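PDB 1O54: SAM-dependent O-methyltransferase from Thermotoga maritima, which probably transfers a methyl group from S-adenosyl-L-methionine to N1 of adenosine 58 in tRNA. Local coordinates for residues A[18-23]-A[38-43]; A[32-37]-A[47-52]; A[129-134]-A[160-165]; A[231-236]-A[266-271]. One frame throughout, in Å; residues are numbered along the deposited sequence.

Interaction 1 (A[18-23]-A[38-43])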
loop_
_atom_site.group_PDB
_atom_site.type_symbol
_atom_site.label_atom_id
_atom_site.label_comp_id
_atom_site.label_asym_id
_atom_site.label_seq_id
_atom_site.Cartn_x
_atom_site.Cartn_y
_atom_site.Cartn_z
ATOM N N ASP A 18 -18.216 -20.095 28.653
ATOM C CA ASP A 18 -18.961 -19.251 27.700
ATOM C C ASP A 18 -20.475 -19.231 27.951
ATOM O O ASP A 18 -21.208 -18.652 27.166
ATOM C CB ASP A 18 -18.778 -19.769 26.286
ATOM C CG ASP A 18 -17.414 -19.460 25.692
ATOM O OD1 ASP A 18 -16.588 -18.786 26.345
ATOM O OD2 ASP A 18 -17.141 -19.882 24.549
ATOM N N THR A 19 -20.937 -19.877 29.013
ATOM C CA THR A 19 -22.364 -19.888 29.368
ATOM C C THR A 19 -22.901 -18.465 29.549
ATOM O O THR A 19 -22.262 -17.655 30.221
ATOM C CB THR A 19 -22.538 -20.683 30.657
ATOM O OG1 THR A 19 -22.153 -22.044 30.423
ATOM C CG2 THR A 19 -24.017 -20.749 31.077
ATOM N N LEU A 20 -24.041 -18.148 28.937
ATOM C CA LEU A 20 -24.556 -16.779 28.983
ATOM C C LEU A 20 -25.345 -16.572 30.262
ATOM O O LEU A 20 -26.238 -17.358 30.598
ATOM C CB LEU A 20 -25.452 -16.483 27.784
ATOM C CG LEU A 20 -24.782 -16.754 26.434
ATOM C CD1 LEU A 20 -25.814 -16.690 25.359
ATOM C CD2 LEU A 20 -23.660 -15.777 26.186
ATOM N N LYS A 21 -24.988 -15.528 30.997
ATOM C CA LYS A 21 -25.724 -15.182 32.204
ATOM C C LYS A 21 -25.914 -13.675 32.342
ATOM O O LYS A 21 -25.279 -12.888 31.623
ATOM C CB LYS A 21 -25.045 -15.775 33.431
ATOM C CG LYS A 21 -23.672 -15.312 33.672
ATOM C CD LYS A 21 -22.768 -16.474 34.061
ATOM C CE LYS A 21 -21.303 -16.027 34.088
ATOM N NZ LYS A 21 -20.659 -15.937 32.713
ATOM N N PRO A 22 -26.833 -13.283 33.213
ATOM C CA PRO A 22 -27.051 -11.872 33.498
ATOM C C PRO A 22 -25.742 -11.127 33.711
ATOM O O PRO A 22 -24.871 -11.564 34.464
ATOM C CB PRO A 22 -27.927 -11.910 34.743
ATOM C CG PRO A 22 -28.761 -13.124 34.534
ATOM C CD PRO A 22 -27.808 -14.135 33.938
ATOM N N GLY A 23 -25.610 -10.020 32.983
ATOM C CA GLY A 23 -24.459 -9.151 33.093
ATOM C C GLY A 23 -23.360 -9.483 32.119
ATOM O O GLY A 23 -22.405 -8.727 32.003
ATOM N N VAL A 38 -24.022 -5.786 23.487
ATOM C CA VAL A 38 -24.900 -5.429 24.599
ATOM C C VAL A 38 -24.621 -6.217 25.867
ATOM O O VAL A 38 -24.107 -7.345 25.832
ATOM C CB VAL A 38 -26.368 -5.627 24.213
ATOM C CG1 VAL A 38 -26.712 -4.790 23.015
ATOM C CG2 VAL A 38 -26.661 -7.084 23.917
ATOM N N ASP A 39 -24.982 -5.599 26.985
ATOM C CA ASP A 39 -24.975 -6.249 28.289
ATOM C C ASP A 39 -26.269 -7.021 28.435
ATOM O O ASP A 39 -27.358 -6.458 28.283
ATOM C CB ASP A 39 -24.903 -5.216 29.412
ATOM C CG ASP A 39 -23.797 -4.225 29.201
ATOM O OD1 ASP A 39 -22.636 -4.665 29.073
ATOM O OD2 ASP A 39 -24.017 -2.989 29.133
ATOM N N LEU A 40 -26.158 -8.302 28.755
ATOM C CA LEU A 40 -27.327 -9.132 28.960
ATOM C C LEU A 40 -27.959 -8.827 30.305
ATOM O O LEU A 40 -27.323 -8.921 31.338
ATOM C CB LEU A 40 -26.962 -10.613 28.916
ATOM C CG LEU A 40 -26.767 -11.231 27.543
ATOM C CD1 LEU A 40 -26.498 -12.713 27.764
ATOM C CD2 LEU A 40 -28.020 -11.032 26.664
ATOM N N GLU A 41 -29.220 -8.461 30.279
ATOM C CA GLU A 41 -29.962 -8.255 31.499
ATOM C C GLU A 41 -31.383 -8.748 31.270
ATOM O O GLU A 41 -31.929 -8.617 30.170
ATOM C CB GLU A 41 -29.914 -6.778 31.913
ATOM C CG GLU A 41 -28.509 -6.196 32.146
ATOM C CD GLU A 41 -27.735 -6.797 33.337
ATOM O OE1 GLU A 41 -28.313 -7.559 34.159
ATOM O OE2 GLU A 41 -26.515 -6.499 33.456
ATOM N N LYS A 42 -31.956 -9.346 32.307
ATOM C CA LYS A 42 -33.309 -9.898 32.244
ATOM C C LYS A 42 -34.297 -8.798 31.910
ATOM O O LYS A 42 -34.142 -7.680 32.378
ATOM C CB LYS A 42 -33.661 -10.602 33.568
ATOM C CG LYS A 42 -33.011 -12.004 33.705
ATOM C CD LYS A 42 -32.448 -12.313 35.108
ATOM C CE LYS A 42 -33.546 -12.674 36.091
ATOM N NZ LYS A 42 -33.013 -13.151 37.410
ATOM N N ASP A 43 -35.252 -9.104 31.038
ATOM C CA ASP A 43 -36.340 -8.183 30.674
ATOM C C ASP A 43 -35.923 -6.936 29.894
ATOM O O ASP A 43 -36.699 -5.983 29.789
ATOM C CB ASP A 43 -37.148 -7.784 31.921
ATOM C CG ASP A 43 -37.710 -8.989 32.657
ATOM O OD1 ASP A 43 -38.240 -9.910 31.985
ATOM O OD2 ASP A 43 -37.693 -9.086 33.906
#

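Interaction 2 (A[32-37]-A[47-52])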
loop_
_atom_site.group_PDB
_atom_site.type_symbol
_atom_site.label_atom_id
_atom_site.label_comp_id
_atom_site.label_asym_id
_atom_site.label_seq_id
_atom_site.Cartn_x
_atom_site.Cartn_y
_atom_site.Cartn_z
ATOM N N ASP A 32 -27.249 -8.726 7.370
ATOM C CA ASP A 32 -26.798 -7.483 6.709
ATOM C C ASP A 32 -25.527 -6.925 7.354
ATOM O O ASP A 32 -25.160 -5.753 7.146
ATOM C CB ASP A 32 -27.924 -6.428 6.702
ATOM C CG ASP A 32 -28.177 -5.822 8.073
ATOM O OD1 ASP A 32 -27.705 -6.388 9.080
ATOM O OD2 ASP A 32 -28.839 -4.780 8.247
ATOM N N GLU A 33 -24.878 -7.763 8.164
ATOM C CA GLU A 33 -23.623 -7.442 8.808
ATOM C C GLU A 33 -23.708 -6.404 9.936
ATOM O O GLU A 33 -22.685 -6.032 10.490
ATOM C CB GLU A 33 -22.569 -7.040 7.765
ATOM C CG GLU A 33 -22.480 -7.974 6.558
ATOM C CD GLU A 33 -21.355 -8.986 6.660
ATOM O OE1 GLU A 33 -21.307 -9.762 7.664
ATOM O OE2 GLU A 33 -20.511 -9.006 5.723
ATOM N N SER A 34 -24.903 -5.967 10.338
ATOM C CA SER A 34 -24.985 -5.121 11.533
ATOM C C SER A 34 -24.632 -5.990 12.737
ATOM O O SER A 34 -24.898 -7.199 12.728
ATOM C CB SER A 34 -26.366 -4.496 11.681
ATOM O OG SER A 34 -27.359 -5.438 11.391
ATOM N N GLU A 35 -23.973 -5.396 13.725
ATOM C CA GLU A 35 -23.634 -6.106 14.948
ATOM C C GLU A 35 -23.963 -5.244 16.170
ATOM O O GLU A 35 -23.772 -4.024 16.150
ATOM C CB GLU A 35 -22.149 -6.486 14.974
ATOM C CG GLU A 35 -21.490 -6.723 13.618
ATOM C CD GLU A 35 -21.289 -8.191 13.268
ATOM O OE1 GLU A 35 -21.883 -8.653 12.273
ATOM O OE2 GLU A 35 -20.515 -8.881 13.960
ATOM N N PHE A 36 -24.479 -5.863 17.218
ATOM C CA PHE A 36 -24.883 -5.127 18.409
ATOM C C PHE A 36 -24.211 -5.731 19.611
ATOM O O PHE A 36 -24.423 -6.916 19.878
ATOM C CB PHE A 36 -26.394 -5.201 18.577
ATOM C CG PHE A 36 -27.145 -4.763 17.376
ATOM C CD1 PHE A 36 -27.362 -3.412 17.139
ATOM C CD2 PHE A 36 -27.654 -5.682 16.495
ATOM C CE1 PHE A 36 -28.060 -2.997 16.021
ATOM C CE2 PHE A 36 -28.340 -5.283 15.374
ATOM C CZ PHE A 36 -28.548 -3.931 15.133
ATOM N N LEU A 37 -23.389 -4.936 20.300
ATOM C CA LEU A 37 -22.707 -5.359 21.508
ATOM C C LEU A 37 -23.530 -4.859 22.672
ATOM O O LEU A 37 -23.731 -3.639 22.820
ATOM C CB LEU A 37 -21.281 -4.778 21.569
ATOM C CG LEU A 37 -20.148 -5.770 21.828
ATOM C CD1 LEU A 37 -18.820 -5.091 21.609
ATOM C CD2 LEU A 37 -20.197 -6.339 23.224
ATOM N N HIS A 47 -34.170 -2.376 20.527
ATOM C CA HIS A 47 -34.950 -1.918 19.379
ATOM C C HIS A 47 -33.970 -1.558 18.273
ATOM O O HIS A 47 -33.132 -0.679 18.459
ATOM C CB HIS A 47 -35.800 -0.716 19.778
ATOM C CG HIS A 47 -36.745 -1.018 20.893
ATOM N ND1 HIS A 47 -38.077 -1.294 20.683
ATOM C CD2 HIS A 47 -36.533 -1.160 22.223
ATOM C CE1 HIS A 47 -38.655 -1.560 21.843
ATOM N NE2 HIS A 47 -37.737 -1.492 22.791
ATOM N N THR A 48 -34.044 -2.269 17.148
ATOM C CA THR A 48 -33.122 -2.063 16.036
ATOM C C THR A 48 -33.868 -1.916 14.723
ATOM O O THR A 48 -35.052 -2.222 14.632
ATOM C CB THR A 48 -32.162 -3.262 15.891
ATOM O OG1 THR A 48 -32.857 -4.377 15.316
ATOM C CG2 THR A 48 -31.675 -3.757 17.245
ATOM N N HIS A 49 -33.123 -1.511 13.696
ATOM C CA HIS A 49 -33.648 -1.379 12.334
ATOM C C HIS A 49 -34.093 -2.725 11.740
ATOM O O HIS A 49 -34.786 -2.754 10.710
ATOM C CB HIS A 49 -32.603 -0.708 11.422
ATOM C CG HIS A 49 -31.383 -1.539 11.184
ATOM N ND1 HIS A 49 -30.300 -1.528 12.035
ATOM C CD2 HIS A 49 -31.081 -2.415 10.196
ATOM C CE1 HIS A 49 -29.379 -2.361 11.581
ATOM N NE2 HIS A 49 -29.826 -2.909 10.463
ATOM N N LEU A 50 -33.694 -3.828 12.391
ATOM C CA LEU A 50 -34.128 -5.171 12.014
ATOM C C LEU A 50 -35.259 -5.709 12.903
ATOM O O LEU A 50 -35.766 -6.816 12.688
ATOM C CB LEU A 50 -32.932 -6.138 12.055
ATOM C CG LEU A 50 -31.776 -5.802 11.114
ATOM C CD1 LEU A 50 -30.672 -6.871 11.186
ATOM C CD2 LEU A 50 -32.271 -5.643 9.684
ATOM N N GLY A 51 -35.659 -4.918 13.893
ATOM C CA GLY A 51 -36.767 -5.282 14.751
ATOM C C GLY A 51 -36.319 -5.362 16.189
ATOM O O GLY A 51 -35.199 -4.961 16.526
ATOM N N ILE A 52 -37.199 -5.894 17.029
ATOM C CA ILE A 52 -36.959 -5.979 18.453
ATOM C C ILE A 52 -36.313 -7.313 18.788
ATOM O O ILE A 52 -36.770 -8.357 18.327
ATOM C CB ILE A 52 -38.293 -5.856 19.238
ATOM C CG1 ILE A 52 -38.937 -4.498 18.943
ATOM C CG2 ILE A 52 -38.035 -6.037 20.745
ATOM C CD1 ILE A 52 -40.321 -4.348 19.465
#

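Interaction 3 (A[129-134]-A[160-165])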
loop_
_atom_site.group_PDB
_atom_site.type_symbol
_atom_site.label_atom_id
_atom_site.label_comp_id
_atom_site.label_asym_id
_atom_site.label_seq_id
_atom_site.Cartn_x
_atom_site.Cartn_y
_atom_site.Cartn_z
ATOM N N VAL A 129 -4.221 -5.228 25.437
ATOM C CA VAL A 129 -3.388 -6.099 24.633
ATOM C C VAL A 129 -2.118 -6.496 25.415
ATOM O O VAL A 129 -1.684 -7.675 25.438
ATOM C CB VAL A 129 -3.011 -5.419 23.287
ATOM C CG1 VAL A 129 -1.997 -6.220 22.526
ATOM C CG2 VAL A 129 -4.283 -5.222 22.473
ATOM N N LEU A 130 -1.501 -5.502 26.049
ATOM C CA LEU A 130 -0.306 -5.731 26.848
ATOM C C LEU A 130 -0.640 -6.654 28.026
ATOM O O LEU A 130 0.157 -7.531 28.356
ATOM C CB LEU A 130 0.242 -4.375 27.348
ATOM C CG LEU A 130 0.744 -3.430 26.227
ATOM C CD1 LEU A 130 1.071 -2.041 26.806
ATOM C CD2 LEU A 130 1.941 -4.006 25.471
ATOM N N ALA A 131 -1.778 -6.406 28.673
ATOM C CA ALA A 131 -2.217 -7.231 29.835
ATOM C C ALA A 131 -2.372 -8.702 29.428
ATOM O O ALA A 131 -1.956 -9.592 30.157
ATOM C CB ALA A 131 -3.510 -6.719 30.403
ATOM N N ARG A 132 -2.983 -8.969 28.278
ATOM C CA ARG A 132 -3.105 -10.353 27.817
ATOM C C ARG A 132 -1.726 -10.962 27.646
ATOM O O ARG A 132 -1.490 -12.124 28.057
ATOM C CB ARG A 132 -3.874 -10.439 26.514
ATOM C CG ARG A 132 -5.342 -10.307 26.693
ATOM C CD ARG A 132 -6.076 -10.752 25.465
ATOM N NE ARG A 132 -7.484 -10.926 25.741
ATOM C CZ ARG A 132 -8.371 -11.220 24.791
ATOM N NH1 ARG A 132 -7.975 -11.370 23.553
ATOM N NH2 ARG A 132 -9.632 -11.384 25.112
ATOM N N ALA A 133 -0.801 -10.198 27.074
ATOM C CA ALA A 133 0.514 -10.705 26.771
ATOM C C ALA A 133 1.431 -10.974 27.970
ATOM O O ALA A 133 2.322 -11.815 27.870
ATOM C CB ALA A 133 1.227 -9.778 25.794
ATOM N N VAL A 134 1.269 -10.270 29.082
ATOM C CA VAL A 134 2.170 -10.495 30.236
ATOM C C VAL A 134 1.807 -11.759 31.029
ATOM O O VAL A 134 2.532 -12.158 31.956
ATOM C CB VAL A 134 2.242 -9.279 31.180
ATOM C CG1 VAL A 134 2.711 -7.981 30.430
ATOM C CG2 VAL A 134 0.909 -9.050 31.860
ATOM N N TRP A 160 -13.215 -6.717 30.782
ATOM C CA TRP A 160 -12.502 -7.551 29.825
ATOM C C TRP A 160 -11.672 -8.636 30.505
ATOM O O TRP A 160 -10.944 -9.365 29.825
ATOM C CB TRP A 160 -11.614 -6.716 28.879
ATOM C CG TRP A 160 -12.339 -5.684 28.093
ATOM C CD1 TRP A 160 -13.690 -5.648 27.797
ATOM C CD2 TRP A 160 -11.779 -4.507 27.519
ATOM N NE1 TRP A 160 -13.990 -4.515 27.085
ATOM C CE2 TRP A 160 -12.832 -3.791 26.899
ATOM C CE3 TRP A 160 -10.481 -3.958 27.480
ATOM C CZ2 TRP A 160 -12.635 -2.577 26.242
ATOM C CZ3 TRP A 160 -10.289 -2.740 26.824
ATOM C CH2 TRP A 160 -11.354 -2.071 26.210
ATOM N N GLY A 161 -11.776 -8.730 31.837
ATOM C CA GLY A 161 -11.138 -9.801 32.612
ATOM C C GLY A 161 -9.638 -9.665 32.788
ATOM O O GLY A 161 -8.922 -10.654 33.007
ATOM N N LEU A 162 -9.168 -8.433 32.714
ATOM C CA LEU A 162 -7.731 -8.155 32.711
ATOM C C LEU A 162 -7.235 -7.224 33.829
ATOM O O LEU A 162 -6.026 -7.022 33.997
ATOM C CB LEU A 162 -7.381 -7.567 31.359
ATOM C CG LEU A 162 -7.556 -8.560 30.193
ATOM C CD1 LEU A 162 -7.567 -7.767 28.876
ATOM C CD2 LEU A 162 -6.475 -9.615 30.216
ATOM N N ILE A 163 -8.133 -6.693 34.641
ATOM C CA ILE A 163 -7.712 -5.705 35.660
ATOM C C ILE A 163 -6.706 -6.209 36.691
ATOM O O ILE A 163 -5.869 -5.440 37.174
ATOM C CB ILE A 163 -8.944 -5.084 36.339
ATOM C CG1 ILE A 163 -8.542 -3.863 37.173
ATOM C CG2 ILE A 163 -9.658 -6.111 37.218
ATOM C CD1 ILE A 163 -7.949 -2.754 36.380
ATOM N N GLU A 164 -6.755 -7.496 37.036
ATOM C CA GLU A 164 -5.794 -8.075 37.963
ATOM C C GLU A 164 -4.354 -7.977 37.468
ATOM O O GLU A 164 -3.419 -8.074 38.261
ATOM C CB GLU A 164 -6.121 -9.540 38.248
ATOM C CG GLU A 164 -7.424 -9.751 38.991
ATOM C CD GLU A 164 -8.665 -9.651 38.130
ATOM O OE1 GLU A 164 -8.555 -9.618 36.866
ATOM O OE2 GLU A 164 -9.777 -9.617 38.747
ATOM N N ARG A 165 -4.175 -7.764 36.162
ATOM C CA ARG A 165 -2.841 -7.697 35.564
ATOM C C ARG A 165 -2.331 -6.277 35.348
ATOM O O ARG A 165 -1.204 -6.094 34.879
ATOM C CB ARG A 165 -2.846 -8.415 34.214
ATOM C CG ARG A 165 -3.280 -9.861 34.261
ATOM C CD ARG A 165 -3.263 -10.488 32.917
ATOM N NE ARG A 165 -3.650 -11.896 32.984
ATOM C CZ ARG A 165 -3.443 -12.764 32.005
ATOM N NH1 ARG A 165 -2.874 -12.372 30.868
ATOM N NH2 ARG A 165 -3.802 -14.026 32.185
HETATM O O HOH W 1 -9.245 -11.053 28.114
#

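Interaction 4 (A[231-236]-A[266-271])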
loop_
_atom_site.group_PDB
_atom_site.type_symbol
_atom_site.label_atom_id
_atom_site.label_comp_id
_atom_site.label_asym_id
_atom_site.label_seq_id
_atom_site.Cartn_x
_atom_site.Cartn_y
_atom_site.Cartn_z
ATOM N N PHE A 231 20.238 4.159 22.753
ATOM C CA PHE A 231 19.232 3.321 22.091
ATOM C C PHE A 231 19.833 2.830 20.784
ATOM O O PHE A 231 20.533 3.606 20.059
ATOM C CB PHE A 231 18.002 4.137 21.764
ATOM C CG PHE A 231 17.030 4.322 22.917
ATOM C CD1 PHE A 231 16.805 5.592 23.466
ATOM C CD2 PHE A 231 16.337 3.241 23.433
ATOM C CE1 PHE A 231 15.891 5.759 24.495
ATOM C CE2 PHE A 231 15.423 3.414 24.458
ATOM C CZ PHE A 231 15.187 4.674 24.971
ATOM N N ILE A 232 19.583 1.559 20.469
ATOM C CA ILE A 232 20.004 0.972 19.198
ATOM C C ILE A 232 18.804 0.307 18.551
ATOM O O ILE A 232 17.695 0.276 19.147
ATOM C CB ILE A 232 21.187 -0.018 19.408
ATOM C CG1 ILE A 232 20.723 -1.212 20.249
ATOM C CG2 ILE A 232 22.386 0.719 20.046
ATOM C CD1 ILE A 232 21.705 -2.370 20.197
ATOM N N ARG A 233 19.020 -0.262 17.340
ATOM C CA ARG A 233 17.959 -0.980 16.615
ATOM C C ARG A 233 16.714 -0.082 16.519
ATOM O O ARG A 233 15.579 -0.521 16.724
ATOM C CB ARG A 233 17.648 -2.332 17.275
ATOM C CG ARG A 233 18.832 -3.298 17.310
ATOM C CD ARG A 233 18.460 -4.648 17.926
ATOM N NE ARG A 233 17.922 -5.561 16.932
ATOM C CZ ARG A 233 17.337 -6.719 17.191
ATOM N NH1 ARG A 233 17.182 -7.148 18.426
ATOM N NH2 ARG A 233 16.915 -7.464 16.202
ATOM N N ILE A 234 16.926 1.175 16.150
ATOM C CA ILE A 234 15.782 2.103 16.006
ATOM C C ILE A 234 15.139 1.829 14.662
ATOM O O ILE A 234 15.818 1.837 13.593
ATOM C CB ILE A 234 16.238 3.589 16.106
ATOM C CG1 ILE A 234 16.814 3.867 17.482
ATOM C CG2 ILE A 234 15.048 4.529 15.864
ATOM C CD1 ILE A 234 17.599 5.112 17.569
ATOM N N GLU A 235 13.835 1.608 14.696
ATOM C CA GLU A 235 13.043 1.339 13.492
ATOM C C GLU A 235 11.734 2.113 13.498
ATOM O O GLU A 235 11.194 2.423 14.543
ATOM C CB GLU A 235 12.706 -0.121 13.395
ATOM C CG GLU A 235 13.927 -1.048 13.347
ATOM C CD GLU A 235 13.610 -2.481 12.942
ATOM O OE1 GLU A 235 12.421 -2.893 12.873
ATOM O OE2 GLU A 235 14.605 -3.234 12.744
ATOM N N VAL A 236 11.264 2.437 12.299
ATOM C CA VAL A 236 9.996 3.135 12.121
ATOM C C VAL A 236 9.171 2.347 11.092
ATOM O O VAL A 236 9.660 2.076 9.987
ATOM C CB VAL A 236 10.230 4.577 11.609
ATOM C CG1 VAL A 236 8.910 5.272 11.312
ATOM C CG2 VAL A 236 11.081 5.389 12.547
ATOM N N PHE A 266 10.267 2.095 17.206
ATOM C CA PHE A 266 10.803 1.134 18.167
ATOM C C PHE A 266 12.269 1.408 18.406
ATOM O O PHE A 266 12.966 1.892 17.521
ATOM C CB PHE A 266 10.666 -0.260 17.545
ATOM C CG PHE A 266 9.241 -0.645 17.218
ATOM C CD1 PHE A 266 8.719 -0.360 15.972
ATOM C CD2 PHE A 266 8.437 -1.249 18.136
ATOM C CE1 PHE A 266 7.377 -0.686 15.653
ATOM C CE2 PHE A 266 7.110 -1.595 17.821
ATOM C CZ PHE A 266 6.597 -1.288 16.579
ATOM N N ALA A 267 12.760 1.052 19.590
ATOM C CA ALA A 267 14.163 1.166 19.935
ATOM C C ALA A 267 14.463 0.197 21.089
ATOM O O ALA A 267 13.561 -0.223 21.814
ATOM C CB ALA A 267 14.477 2.569 20.319
ATOM N N THR A 268 15.734 -0.172 21.210
ATOM C CA THR A 268 16.216 -1.054 22.268
ATOM C C THR A 268 17.203 -0.310 23.134
ATOM O O THR A 268 18.152 0.252 22.599
ATOM C CB THR A 268 16.887 -2.263 21.604
ATOM O OG1 THR A 268 15.894 -3.018 20.870
ATOM C CG2 THR A 268 17.472 -3.205 22.645
ATOM N N LYS A 269 16.983 -0.329 24.442
ATOM C CA LYS A 269 17.872 0.311 25.393
ATOM C C LYS A 269 19.168 -0.445 25.555
ATOM O O LYS A 269 19.181 -1.664 25.769
ATOM C CB LYS A 269 17.199 0.421 26.756
ATOM C CG LYS A 269 18.037 1.202 27.818
ATOM C CD LYS A 269 17.967 0.604 29.095
ATOM C CE LYS A 269 18.940 1.138 30.112
ATOM N NZ LYS A 269 18.199 1.814 31.189
ATOM N N VAL A 270 20.264 0.298 25.519
ATOM C CA VAL A 270 21.565 -0.213 25.941
ATOM C C VAL A 270 22.091 0.661 27.075
ATOM O O VAL A 270 21.579 1.760 27.319
ATOM C CB VAL A 270 22.533 -0.292 24.782
ATOM C CG1 VAL A 270 22.021 -1.323 23.770
ATOM C CG2 VAL A 270 22.767 1.098 24.125
ATOM N N CYS A 271 23.098 0.173 27.782
ATOM C CA CYS A 271 23.564 0.867 28.982
ATOM C C CYS A 271 24.325 2.148 28.663
ATOM O O CYS A 271 24.212 3.127 29.391
ATOM C CB CYS A 271 24.419 -0.064 29.843
ATOM S SG CYS A 271 23.392 -1.426 30.452
HETATM O O HOH W 2 14.500 -2.018 18.785
HETATM O O HOH W 3 16.263 -5.770 20.844
#

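Interaction 1 (A[18-23]-A[38-43])
Leu40 turns its side chain toward the 18-23 loop: with CG anti to its carbonyl carbon (chi1 -79°), the leucine lays CD1 against CB of Leu20, 3.9 Å away, and keeps its own CB close to the carbonyl oxygen of Lys21. The backbone of the same leucine is gripped too: Gly23 N donates to Leu40 O over 2.6 Å, a short bond, nearly straight at 162°, its donor a little out of the carbonyl plane. The carboxylate of Glu41 comes back to the same glycine. The glutamate sets off away from the loop, but the chain bends at chi2 (-66°), and OE2 ends 3.4 Å from Gly23 CA. Farther out in the contact the Pro22 ring and the Lys42 chain cross obliquely, CG of the proline 3.8 Å from CD of the lysine. Lys21 turns the other way and forms a salt bridge with Asp24. This is plain packing of the N-terminal region, joining the loop that leads into strand 25-30 to the chain that leaves strand 35-39. Leu20 and Leu40 both rest on Val26 of strand 25-30 and Val58 of helix 55-58, while Phe59, just beyond that helix, touches Pro22, Leu40 and Lys42.

Interaction 2 (A[32-37]-A[47-52])
Phe36 puts the CZ end of its ring beneath Thr48, whose CG2 sits over one face, 4.0 Å from the ring centroid and offset toward the rim, in a CH-pi contact. The threonine opens a type I beta turn, Thr48 to Gly51, which links strands 45-48 and 51-54 as a beta hairpin; the contact sets this turn against the start of strand 35-39. His49, in the turn, brings CE1 to the edge of the same phenylalanine ring. Its CG lies between the backbone N and the carbonyl carbon (chi1 67°), which starts the imidazole off toward the 32-37 segment. There it meets Asp32 tip to tip: NE2 donates to the syn lone pair of OD2 at 3.1 Å, with the oxygen almost in the imidazole plane and the two flat groups 38° apart. The carboxylate would probably favour a protonated, charged histidine. Asp32 is itself steadied by Ser34, since OD1 accepts from Ser34 N in an Asx turn and from Ser34 OG. Leu50 fills in beside this polar group, its CD1 3.6 Å from Ser34 OG. On the hairpin side Thr48 OG1 accepts from Leu50 N, making an ST turn, and donates to Gly51 O at 2.7 Å, in the carbonyl plane on a lone pair.

Interaction 3 (A[129-134]-A[160-165])
Torsions chi2 180° and chi3 178° set CD and NE of Arg165 in an extended line from its short 3-10 segment, and the guanidinium beyond them meets the end of helix 125-134. NH1 donates to Ala131 O at 3.0 Å, with the acceptor exactly in the guanidinium plane, and lies 3.1 Å from Arg132 O. The other terminal nitrogen, NH2, forms a salt bridge with Glu112 of the second subunit. An alanine at Arg165 would probably leave Ala131 O without this donor and Glu112 of that subunit without its charged mate. Beside the polar link, Ala131 CB faces Leu162 CB at 4.1 Å. The aliphatic part of Arg132 packs obliquely on the same leucine, with CG 3.8 Å from Leu162 CD2. Further out, Arg132 NE donates to water 1, which in turn donates to Trp160 O, while NH1 pairs with Asp109 of the second subunit. Both arginines therefore link this contact to the subunit interface. Gly161 ends helix 147-159 with positive phi and a Schellman motif, turning the chain toward strand 166-169. Packing of one such helix against the loop after the next is part of the alternating helices and parallel strands of the Rossmann-like class I methyltransferase fold.

Interaction 4 (A[231-236]-A[266-271])
Four backbone hydrogen bonds join Ile232 to Thr268 and Glu235 to Phe266, two in each antiparallel hydrogen-bonded pair; the shortest is Phe266 N to Glu235 O at 2.8 Å. Between the pairs the register slips by one residue in a beta bulge, where Arg233 turns a corner with positive phi. Strand 263-269 lies here in the mixed sheet of the class I methyltransferase fold. Water 2 spans the bulge, donating to Arg233 O and bonding Thr268 OG1. The arginine's charged end has its main partners outside the two segments: NE to Glu35 and NH2 to Asp84, both of the second subunit. Phe231, in a non-hydrogen-bonded pair with Lys269, rests CD2 3.7 Å from Ala267 CB, and Ile234 CG1 meets the same methyl at 3.9 Å. The Phe231 ring also stands edge-to-face with Trp200, whose own ring takes a cation-pi contact from Lys269, and touches Leu226 of helix 216-228. An alanine at Phe231 would probably open a gap beside Ala267 and leave Trp200 without its edge-to-face partner. Phe266, on the face that also carries Ile232, Glu235 and Thr268, packs on Ile104 and Met107 of helix 98-107. Just past the end of strand 263-269, Val270 crosses Ile232 at about a right angle, and Ile232 CD1 lies 3.7 Å from Val270 CG1.

How the interactions relate
From the N terminus, interactions 1 and 2 come first, and they cross: 32-37 falls between the two segments of interaction 1, and 47-52 follows both. They share strand 35-39, with centres about 17 Å apart, one joining the strand's exit to the entry loop, the other its start to the next hairpin. Interaction 3 follows in series, closing a loop through strand 139-143 and helix 147-159 in the methyltransferase domain. Interaction 4 closes last, bringing strand 263-269 back beside 231-236, about 46 Å from interaction 1 between centres and across the chain's middle. Interactions 3 and 4 both touch the second subunit, whose own copy of the strand used by interaction 2 also meets interaction 4.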